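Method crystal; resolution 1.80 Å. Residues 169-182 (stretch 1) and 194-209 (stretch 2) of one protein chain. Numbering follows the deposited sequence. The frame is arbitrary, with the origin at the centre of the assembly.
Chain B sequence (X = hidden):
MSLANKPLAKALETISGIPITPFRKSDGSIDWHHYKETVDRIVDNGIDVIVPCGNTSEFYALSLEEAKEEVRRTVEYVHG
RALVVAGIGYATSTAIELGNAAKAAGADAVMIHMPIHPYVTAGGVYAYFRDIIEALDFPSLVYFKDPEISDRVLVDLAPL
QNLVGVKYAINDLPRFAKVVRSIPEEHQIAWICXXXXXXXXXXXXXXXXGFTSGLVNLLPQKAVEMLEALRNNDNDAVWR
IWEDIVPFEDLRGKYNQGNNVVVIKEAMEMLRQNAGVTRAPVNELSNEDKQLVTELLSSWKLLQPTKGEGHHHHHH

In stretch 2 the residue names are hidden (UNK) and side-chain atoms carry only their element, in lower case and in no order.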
ATOM      1  N   ALA B 169     -11.352   3.767 -10.591  1.00 11.81           N
ATOM      2  CA  ALA B 169     -11.124   4.792  -9.583  1.00 11.40           C
ATOM      3  C   ALA B 169     -10.108   5.866  -9.943  1.00 12.14           C
ATOM      4  O   ALA B 169      -9.465   6.443  -9.063  1.00 12.76           O
ATOM      5  CB  ALA B 169     -10.742   4.124  -8.264  1.00 10.11           C
ATOM      6  N   ILE B 170      -9.950   6.115 -11.238  1.00 12.31           N
ATOM      7  CA  ILE B 170      -9.057   7.159 -11.718  1.00 11.49           C
ATOM      8  C   ILE B 170     -10.036   8.228 -12.185  1.00 11.56           C
ATOM      9  O   ILE B 170     -10.821   7.996 -13.106  1.00 11.02           O
ATOM     10  CB  ILE B 170      -8.206   6.679 -12.908  1.00 10.88           C
ATOM     11  CG1 ILE B 170      -7.351   5.482 -12.480  1.00 12.74           C
ATOM     12  CG2 ILE B 170      -7.320   7.817 -13.406  1.00 11.76           C
ATOM     13  CD1 ILE B 170      -6.524   4.878 -13.603  1.00 12.70           C
ATOM     14  N   ASN B 171     -10.009   9.391 -11.542  1.00  9.90           N
ATOM     15  CA  ASN B 171     -10.939  10.455 -11.899  1.00 10.68           C
ATOM     16  C   ASN B 171     -10.513  11.235 -13.127  1.00 11.68           C
ATOM     17  O   ASN B 171     -10.331  12.451 -13.090  1.00 11.04           O
ATOM     18  CB  ASN B 171     -11.157  11.384 -10.702  1.00 11.91           C
ATOM     19  CG  ASN B 171     -11.879  10.685  -9.563  1.00 13.72           C
ATOM     20  OD1 ASN B 171     -12.789   9.881  -9.797  1.00 14.24           O
ATOM     21  ND2 ASN B 171     -11.485  10.984  -8.327  1.00 12.45           N
ATOM     22  N   ASP B 172     -10.374  10.501 -14.222  1.00 10.13           N
ATOM     23  CA  ASP B 172      -9.983  11.058 -15.504  1.00 11.85           C
ATOM     24  C   ASP B 172     -11.128  10.651 -16.425  1.00 11.69           C
ATOM     25  O   ASP B 172     -11.154   9.527 -16.928  1.00 11.02           O
ATOM     26  CB  ASP B 172      -8.672  10.411 -15.955  1.00 11.94           C
ATOM     27  CG  ASP B 172      -8.109  11.048 -17.206  1.00 14.08           C
ATOM     28  OD1 ASP B 172      -8.898  11.370 -18.112  1.00 14.01           O
ATOM     29  OD2 ASP B 172      -6.874  11.212 -17.286  1.00 15.29           O
ATOM     30  N   LEU B 173     -12.089  11.552 -16.623  1.00 11.49           N
ATOM     31  CA  LEU B 173     -13.254  11.241 -17.444  1.00 13.30           C
ATOM     32  C   LEU B 173     -12.954  10.833 -18.889  1.00 13.04           C
ATOM     33  O   LEU B 173     -13.541   9.872 -19.387  1.00 13.04           O
ATOM     34  CB  LEU B 173     -14.260  12.400 -17.394  1.00 15.14           C
ATOM     35  CG  LEU B 173     -15.106  12.486 -16.110  1.00 19.78           C
ATOM     36  CD1 LEU B 173     -15.977  11.249 -15.974  1.00 20.30           C
ATOM     37  CD2 LEU B 173     -14.213  12.621 -14.895  1.00 23.52           C
ATOM     38  N   PRO B 174     -12.060  11.555 -19.589  1.00 12.98           N
ATOM     39  CA  PRO B 174     -11.781  11.135 -20.970  1.00 12.98           C
ATOM     40  C   PRO B 174     -11.229   9.711 -20.998  1.00 12.98           C
ATOM     41  O   PRO B 174     -11.583   8.921 -21.872  1.00 13.92           O
ATOM     42  CB  PRO B 174     -10.760  12.169 -21.448  1.00 13.93           C
ATOM     43  CG  PRO B 174     -11.196  13.406 -20.712  1.00 14.12           C
ATOM     44  CD  PRO B 174     -11.441  12.864 -19.308  1.00 12.13           C
ATOM     45  N   ARG B 175     -10.363   9.379 -20.040  1.00 13.40           N
ATOM     46  CA  ARG B 175      -9.806   8.028 -19.979  1.00 12.54           C
ATOM     47  C   ARG B 175     -10.903   7.004 -19.738  1.00 12.87           C
ATOM     48  O   ARG B 175     -10.967   5.974 -20.411  1.00 12.41           O
ATOM     49  CB  ARG B 175      -8.775   7.897 -18.855  1.00 14.31           C
ATOM     50  CG  ARG B 175      -7.375   8.331 -19.219  1.00 14.39           C
ATOM     51  CD  ARG B 175      -6.408   8.058 -18.066  1.00 15.02           C
ATOM     52  NE  ARG B 175      -6.133   6.632 -17.861  1.00 14.00           N
ATOM     53  CZ  ARG B 175      -5.135   6.176 -17.106  1.00 12.74           C
ATOM     54  NH1 ARG B 175      -4.332   7.033 -16.485  1.00 12.14           N
ATOM     55  NH2 ARG B 175      -4.912   4.872 -16.995  1.00 13.63           N
ATOM     56  N   PHE B 176     -11.763   7.283 -18.763  1.00 10.97           N
ATOM     57  CA  PHE B 176     -12.846   6.369 -18.438  1.00 12.08           C
ATOM     58  C   PHE B 176     -13.791   6.178 -19.625  1.00 12.15           C
ATOM     59  O   PHE B 176     -14.123   5.048 -19.986  1.00 12.63           O
ATOM     60  CB  PHE B 176     -13.630   6.874 -17.217  1.00 11.37           C
ATOM     61  CG  PHE B 176     -14.831   6.032 -16.882  1.00 12.60           C
ATOM     62  CD1 PHE B 176     -14.680   4.708 -16.483  1.00 12.06           C
ATOM     63  CD2 PHE B 176     -16.114   6.544 -17.036  1.00 13.24           C
ATOM     64  CE1 PHE B 176     -15.795   3.904 -16.249  1.00 12.17           C
ATOM     65  CE2 PHE B 176     -17.233   5.751 -16.806  1.00 12.51           C
ATOM     66  CZ  PHE B 176     -17.074   4.426 -16.413  1.00 13.51           C
ATOM     67  N   ALA B 177     -14.211   7.277 -20.244  1.00 12.38           N
ATOM     68  CA  ALA B 177     -15.123   7.186 -21.384  1.00 13.18           C
ATOM     69  C   ALA B 177     -14.534   6.352 -22.522  1.00 14.04           C
ATOM     70  O   ALA B 177     -15.255   5.605 -23.193  1.00 14.21           O
ATOM     71  CB  ALA B 177     -15.476   8.582 -21.889  1.00 13.26           C
ATOM     72  N   LYS B 178     -13.228   6.472 -22.734  1.00 13.23           N
ATOM     73  CA  LYS B 178     -12.571   5.730 -23.800  1.00 15.01           C
ATOM     74  C   LYS B 178     -12.422   4.238 -23.500  1.00 15.33           C
ATOM     75  O   LYS B 178     -12.667   3.403 -24.371  1.00 15.64           O
ATOM     76  CB  LYS B 178     -11.193   6.330 -24.099  1.00 16.65           C
ATOM     77  CG  LYS B 178     -10.458   5.662 -25.255  1.00 18.95           C
ATOM     78  CD  LYS B 178     -11.261   5.720 -26.554  1.00 21.30           C
ATOM     79  CE  LYS B 178     -10.584   4.920 -27.664  1.00 23.59           C
ATOM     80  NZ  LYS B 178     -11.366   4.963 -28.936  1.00 24.72           N
ATOM     81  N   VAL B 179     -12.030   3.885 -22.279  1.00 14.41           N
ATOM     82  CA  VAL B 179     -11.863   2.467 -21.978  1.00 13.63           C
ATOM     83  C   VAL B 179     -13.205   1.735 -22.024  1.00 13.67           C
ATOM     84  O   VAL B 179     -13.273   0.586 -22.456  1.00 15.80           O
ATOM     85  CB  VAL B 179     -11.158   2.232 -20.609  1.00 14.61           C
ATOM     86  CG1 VAL B 179     -12.079   2.603 -19.451  1.00 14.99           C
ATOM     87  CG2 VAL B 179     -10.712   0.770 -20.515  1.00 13.98           C
ATOM     88  N   VAL B 180     -14.273   2.399 -21.595  1.00 12.99           N
ATOM     89  CA  VAL B 180     -15.601   1.793 -21.642  1.00 14.43           C
ATOM     90  C   VAL B 180     -15.933   1.455 -23.097  1.00 15.18           C
ATOM     91  O   VAL B 180     -16.534   0.423 -23.393  1.00 15.79           O
ATOM     92  CB  VAL B 180     -16.683   2.765 -21.111  1.00 15.38           C
ATOM     93  CG1 VAL B 180     -18.078   2.288 -21.521  1.00 15.53           C
ATOM     94  CG2 VAL B 180     -16.588   2.860 -19.595  1.00 15.64           C
ATOM     95  N   ARG B 181     -15.522   2.334 -24.002  1.00 15.60           N
ATOM     96  CA  ARG B 181     -15.795   2.149 -25.420  1.00 16.92           C
ATOM     97  C   ARG B 181     -14.715   1.373 -26.172  1.00 17.17           C
ATOM     98  O   ARG B 181     -14.783   1.233 -27.394  1.00 19.67           O
ATOM     99  CB  ARG B 181     -16.037   3.522 -26.054  1.00 16.19           C
ATOM    100  CG  ARG B 181     -17.268   4.204 -25.460  1.00 17.22           C
ATOM    101  CD  ARG B 181     -17.425   5.665 -25.847  1.00 14.64           C
ATOM    102  NE  ARG B 181     -18.726   6.157 -25.403  1.00 17.14           N
ATOM    103  CZ  ARG B 181     -19.071   6.342 -24.131  1.00 17.88           C
ATOM    104  NH1 ARG B 181     -18.204   6.089 -23.155  1.00 16.33           N
ATOM    105  NH2 ARG B 181     -20.299   6.745 -23.832  1.00 18.02           N
ATOM    106  N   SER B 182     -13.733   0.852 -25.443  1.00 17.79           N
ATOM    107  CA  SER B 182     -12.646   0.087 -26.055  1.00 18.03           C
ATOM    108  C   SER B 182     -12.809  -1.412 -25.832  1.00 19.33           C
ATOM    109  O   SER B 182     -12.022  -2.213 -26.336  1.00 21.28           O
ATOM    110  CB  SER B 182     -11.294   0.535 -25.489  1.00 19.50           C
ATOM    111  OG  SER B 182     -11.042   1.899 -25.779  1.00 19.21           O
ATOM    112  N   UNK B 194     -15.693   3.989  -8.907  1.00 13.57           N
ATOM    113  CA  UNK B 194     -15.113   3.645  -7.617  1.00 13.35           C
ATOM    114  C   UNK B 194     -14.781   4.819  -6.718  1.00 14.17           C
ATOM    115  O   UNK B 194     -14.196   4.624  -5.650  1.00 14.93           O
ATOM    116  N   UNK B 195     -15.160   6.029  -7.126  1.00 12.42           N
ATOM    117  CA  UNK B 195     -14.859   7.215  -6.332  1.00 12.63           C
ATOM    118  C   UNK B 195     -16.062   7.899  -5.677  1.00 12.62           C
ATOM    119  O   UNK B 195     -15.993   9.062  -5.278  1.00 11.98           O
ATOM    120  o   UNK B 195     -14.676   8.408  -8.444  1.00 12.82           O
ATOM    121  c   UNK B 195     -12.623   7.698  -7.388  1.00 11.59           C
ATOM    122  c   UNK B 195     -14.050   8.226  -7.169  1.00 12.09           C
ATOM    123  N   UNK B 196     -17.158   7.150  -5.584  1.00 11.30           N
ATOM    124  CA  UNK B 196     -18.394   7.567  -4.929  1.00 12.86           C
ATOM    125  C   UNK B 196     -19.221   8.719  -5.489  1.00 12.97           C
ATOM    126  O   UNK B 196     -19.003   9.191  -6.602  1.00 14.11           O
ATOM    127  c   UNK B 196     -18.127   7.795  -3.438  1.00 14.31           C
ATOM    128  N   UNK B 197     -20.185   9.153  -4.684  1.00 13.90           N
ATOM    129  CA  UNK B 197     -21.136  10.192  -5.062  1.00 13.46           C
ATOM    130  C   UNK B 197     -20.637  11.496  -5.674  1.00 13.04           C
ATOM    131  O   UNK B 197     -21.310  12.051  -6.540  1.00 13.19           O
ATOM    132  c   UNK B 197     -22.063  10.492  -3.878  1.00 14.13           C
ATOM    133  o   UNK B 197     -23.293   7.680  -1.859  1.00 15.74           O
ATOM    134  c   UNK B 197     -23.013   9.331  -3.554  1.00 15.80           C
ATOM    135  c   UNK B 197     -22.474   8.375  -2.501  1.00 16.66           C
ATOM    136  o   UNK B 197     -21.240   8.305  -2.315  1.00 18.52           O
ATOM    137  N   UNK B 198     -19.485  12.000  -5.243  1.00 12.02           N
ATOM    138  CA  UNK B 198     -18.988  13.248  -5.819  1.00 12.47           C
ATOM    139  C   UNK B 198     -18.730  13.072  -7.314  1.00 10.73           C
ATOM    140  O   UNK B 198     -18.961  13.980  -8.111  1.00 11.29           O
ATOM    141  c   UNK B 198     -17.050  14.931  -5.771  1.00 17.02           C
ATOM    142  c   UNK B 198     -17.690  13.693  -5.132  1.00 14.35           C
ATOM    143  c   UNK B 198     -15.174  16.600  -5.697  1.00 20.45           C
ATOM    144  n   UNK B 198     -13.927  17.044  -5.014  1.00 20.54           N
ATOM    145  c   UNK B 198     -15.827  15.411  -5.000  1.00 18.50           C
ATOM    146  N   UNK B 199     -18.267  11.888  -7.695  1.00 10.98           N
ATOM    147  CA  UNK B 199     -17.942  11.624  -9.089  1.00 11.33           C
ATOM    148  C   UNK B 199     -18.965  10.828  -9.893  1.00 11.65           C
ATOM    149  O   UNK B 199     -18.918  10.819 -11.124  1.00 10.94           O
ATOM    150  c   UNK B 199     -12.956  14.402  -9.120  1.00 14.65           C
ATOM    151  c   UNK B 199     -14.733  12.739  -9.507  1.00 13.75           C
ATOM    152  c   UNK B 199     -16.577  10.923  -9.164  1.00 12.24           C
ATOM    153  c   UNK B 199     -13.830  13.412  -8.655  1.00 15.49           C
ATOM    154  c   UNK B 199     -13.001  14.710 -10.457  1.00 13.96           C
ATOM    155  n   UNK B 199     -14.003  12.908  -7.393  1.00 15.07           N
ATOM    156  c   UNK B 199     -15.463  11.808  -8.703  1.00 14.74           C
ATOM    157  c   UNK B 199     -14.757  13.073 -10.867  1.00 15.28           C
ATOM    158  c   UNK B 199     -13.889  14.059 -11.331  1.00 14.34           C
ATOM    159  c   UNK B 199     -14.986  11.943  -7.430  1.00 14.49           C
ATOM    160  N   UNK B 200     -19.893  10.176  -9.202  1.00 12.08           N
ATOM    161  CA  UNK B 200     -20.905   9.350  -9.856  1.00 13.23           C
ATOM    162  C   UNK B 200     -21.674   9.993 -11.015  1.00 11.95           C
ATOM    163  O   UNK B 200     -21.861   9.362 -12.053  1.00 12.48           O
ATOM    164  c   UNK B 200     -21.894   8.816  -8.807  1.00 12.52           C
ATOM    165  N   UNK B 201     -22.142  11.245 -10.860  1.00 12.90           N
ATOM    166  CA  UNK B 201     -22.883  11.854 -11.973  1.00 12.81           C
ATOM    167  C   UNK B 201     -22.064  11.963 -13.260  1.00 12.59           C
ATOM    168  O   UNK B 201     -22.569  11.718 -14.357  1.00 12.58           O
ATOM    169  c   UNK B 201     -23.280  13.225 -11.422  1.00 12.52           C
ATOM    170  c   UNK B 201     -23.382  12.978  -9.936  1.00 12.75           C
ATOM    171  c   UNK B 201     -22.169  12.114  -9.670  1.00 12.25           C
ATOM    172  N   UNK B 202     -20.800  12.334 -13.115  1.00 11.17           N
ATOM    173  CA  UNK B 202     -19.905  12.487 -14.255  1.00 11.24           C
ATOM    174  C   UNK B 202     -19.570  11.137 -14.889  1.00 11.72           C
ATOM    175  O   UNK B 202     -19.578  10.997 -16.114  1.00 13.51           O
ATOM    176  c   UNK B 202     -19.576  16.901 -11.753  1.00 14.23           C
ATOM    177  c   UNK B 202     -19.569  16.850 -13.153  1.00 13.33           C
ATOM    178  c   UNK B 202     -19.247  15.658 -13.803  1.00 12.41           C
ATOM    179  c   UNK B 202     -18.644  13.209 -13.791  1.00 12.16           C
ATOM    180  c   UNK B 202     -18.931  14.508 -13.081  1.00 12.30           C
ATOM    181  c   UNK B 202     -19.258  15.757 -11.020  1.00 14.09           C
ATOM    182  c   UNK B 202     -18.935  14.566 -11.688  1.00 13.45           C
ATOM    183  N   UNK B 203     -19.271  10.145 -14.059  1.00 11.28           N
ATOM    184  CA  UNK B 203     -18.973   8.810 -14.565  1.00 12.16           C
ATOM    185  C   UNK B 203     -20.214   8.229 -15.235  1.00 12.19           C
ATOM    186  O   UNK B 203     -20.117   7.568 -16.267  1.00 11.98           O
ATOM    187  c   UNK B 203     -16.531   9.106 -12.601  1.00 11.12           C
ATOM    188  c   UNK B 203     -15.179   9.156 -12.253  1.00 14.20           C
ATOM    189  c   UNK B 203     -16.296   6.795 -13.209  1.00 13.30           C
ATOM    190  c   UNK B 203     -14.945   6.830 -12.865  1.00 14.48           C
ATOM    191  c   UNK B 203     -17.099   7.930 -13.079  1.00 13.64           C
ATOM    192  c   UNK B 203     -14.383   8.015 -12.385  1.00 12.47           C
ATOM    193  c   UNK B 203     -18.554   7.869 -13.427  1.00 12.12           C
ATOM    194  N   UNK B 204     -21.383   8.475 -14.644  1.00 13.37           N
ATOM    195  CA  UNK B 204     -22.630   7.941 -15.193  1.00 14.04           C
ATOM    196  C   UNK B 204     -22.847   8.415 -16.623  1.00 14.87           C
ATOM    197  O   UNK B 204     -23.166   7.618 -17.508  1.00 14.52           O
ATOM    198  c   UNK B 204     -26.683   5.928 -14.479  1.00 20.78           C
ATOM    199  c   UNK B 204     -25.060   7.542 -14.583  1.00 17.73           C
ATOM    200  n   UNK B 204     -26.966   6.788 -15.509  1.00 20.91           N
ATOM    201  c   UNK B 204     -26.852   4.115 -12.958  1.00 20.36           C
ATOM    202  c   UNK B 204     -25.488   6.373 -13.872  1.00 18.95           C
ATOM    203  c   UNK B 204     -25.666   4.533 -12.333  1.00 21.30           C
ATOM    204  c   UNK B 204     -25.985   7.754 -15.565  1.00 20.03           C
ATOM    205  c   UNK B 204     -23.820   8.346 -14.315  1.00 14.27           C
ATOM    206  c   UNK B 204     -27.376   4.795 -14.030  1.00 21.84           C
ATOM    207  c   UNK B 204     -24.976   5.659 -12.781  1.00 18.76           C
ATOM    208  N   UNK B 205     -22.671   9.716 -16.842  1.00 14.08           N
ATOM    209  CA  UNK B 205     -22.826  10.303 -18.169  1.00 16.31           C
ATOM    210  C   UNK B 205     -21.842   9.668 -19.153  1.00 15.86           C
ATOM    211  O   UNK B 205     -22.148   9.506 -20.337  1.00 16.56           O
ATOM    212  n   UNK B 205     -23.548  12.606 -20.300  1.00 23.42           N
ATOM    213  c   UNK B 205     -21.410  12.998 -20.096  1.00 21.96           C
ATOM    214  c   UNK B 205     -22.474  12.467 -19.448  1.00 20.35           C
ATOM    215  c   UNK B 205     -22.584  11.813 -18.106  1.00 17.92           C
ATOM    216  c   UNK B 205     -23.151  13.195 -21.415  1.00 22.64           C
ATOM    217  n   UNK B 205     -21.858  13.444 -21.315  1.00 22.06           N
ATOM    218  N   UNK B 206     -20.665   9.306 -18.653  1.00 15.72           N
ATOM    219  CA  UNK B 206     -19.626   8.704 -19.480  1.00 15.18           C
ATOM    220  C   UNK B 206     -19.745   7.190 -19.693  1.00 16.06           C
ATOM    221  O   UNK B 206     -18.973   6.615 -20.468  1.00 16.77           O
ATOM    222  c   UNK B 206     -18.248   9.041 -18.904  1.00 15.57           C
ATOM    223  N   UNK B 207     -20.682   6.537 -19.012  1.00 15.34           N
ATOM    224  CA  UNK B 207     -20.844   5.104 -19.221  1.00 15.17           C
ATOM    225  C   UNK B 207     -20.980   4.197 -18.008  1.00 15.35           C
ATOM    226  O   UNK B 207     -21.313   3.019 -18.156  1.00 14.46           O
ATOM    227  N   UNK B 208     -20.723   4.720 -16.814  1.00 13.88           N
ATOM    228  CA  UNK B 208     -20.830   3.902 -15.606  1.00 13.89           C
ATOM    229  C   UNK B 208     -22.298   3.630 -15.287  1.00 14.77           C
ATOM    230  O   UNK B 208     -23.157   4.470 -15.553  1.00 14.39           O
ATOM    231  c   UNK B 208     -20.165   4.612 -14.429  1.00 12.60           C
ATOM    232  N   UNK B 209     -22.585   2.464 -14.713  1.00 13.56           N
ATOM    233  CA  UNK B 209     -23.958   2.117 -14.364  1.00 15.49           C
ATOM    234  C   UNK B 209     -24.096   1.728 -12.896  1.00 16.01           C
ATOM    235  O   UNK B 209     -25.075   1.100 -12.494  1.00 15.13           O
ATOM    236  c   UNK B 209     -24.469   0.986 -15.262  1.00 17.05           C
ATOM    237  c   UNK B 209     -25.116   0.262 -17.581  1.00 23.25           C
ATOM    238  c   UNK B 209     -24.629   1.406 -16.714  1.00 20.70           C
ATOM    239  c   UNK B 209     -25.280   0.713 -19.022  1.00 26.57           C
ATOM    240  n   UNK B 209     -25.823  -0.375 -19.879  1.00 29.84           N
TER
HETATM  241  O   HOH W   1     -22.448   6.877 -21.738  1.00 23.23           O

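Position 194 has no side-chain atoms, so it is glycine. The place is tight: a CB built here would lie 3.4 Å from Ala169 CB, and the bare backbone lets the two stretches approach to 4.6 Å between Gly194 CA and Ala169 CA.

Position 195 carries one carbon bearing an oxygen and a second carbon, the branched pattern of threonine. Its hydroxyl suits the site because Thr195 OG1 donates a hydrogen bond to Asn171 OD1 at 2.7 Å, while the methyl, Thr195 CG2, rests 3.8 Å from Ala169 O.

Position 196 has a single carbon and is alanine, out of reach of stretch 1. At 197 three carbons lead to a terminal pair of oxygens. This is glutamate, since aspartate would have one carbon fewer, and one of its carboxylate oxygens is bonded elsewhere in the structure. Position 198 shows four carbons in a row ending in nitrogen, an extended lysine.

Position 199 has one carbon followed by fused five- and six-membered rings holding eight carbons and one nitrogen, which is tryptophan. Its broad face receives Asn171: CB of Asn171 sits 3.6 Å from the centroid of the six-membered ring formed by CD2, CE2, CE3, CZ2, CZ3 and CH2 of Trp199, almost on the ring normal, a CH-pi contact. Asn171 ND2 and Trp199 NE1, 3.3 Å apart, are both donors and do not bond. Leu173 CD2 adds an apolar contact, 3.9 Å from Trp199 CZ3.

The single carbon at 200 is alanine; the three carbons closing onto the backbone nitrogen at 201 make proline, in the first turn of the helix, where its lack of an NH costs little.

Position 202 has one carbon and a six-carbon ring without oxygen: phenylalanine, not tyrosine. Its ring leads away, but Phe202 CB lies 4.0 Å from Leu173 CD1. Position 203 has the same atoms, again phenylalanine; its CA-to-CB bond points sideways, but the end of the ring comes nearer to stretch 1. Phe203 CD2 lies over a face of the Phe176 ring, 3.8 Å from Phe176 CD2, with the planes inclined at 35°.

At 204 one carbon leads to fused five- and six-membered rings holding eight carbons and one nitrogen, so this is another tryptophan, its CA-to-CB bond pointing away. At 205, one carbon and then a five-membered ring of three carbons and two nitrogens make histidine, exposed to solvent.

Position 206 has one carbon, alanine. This small residue lets the helices close in: Ala206 CB is 3.8 Å from Phe176 CD2 and 4.1 Å from Ala177 CB.

Position 207 has no side chain and a phi of 134°, so it is glycine, ending the helix in a Schellman motif. A CB would crowd Val180 CG1 at 3.2 Å and jam against the preceding carbonyl oxygen. The lone carbon at 208 is alanine, its CB 3.7 Å from Phe176 CZ; four carbons in a row ending in nitrogen at 209 make lysine, out of reach of stretch 1.

The contact thus packs two helices crossing at 35° around Leu173, Phe176, Phe203 and Ala206. Polar bonds secure its ends: Thr195 to Asn171, and Arg181 NH1 to Ala206 O at 2.8 Å.

Stretch 2 194-209: GTAEKWAPFFWHAGAK
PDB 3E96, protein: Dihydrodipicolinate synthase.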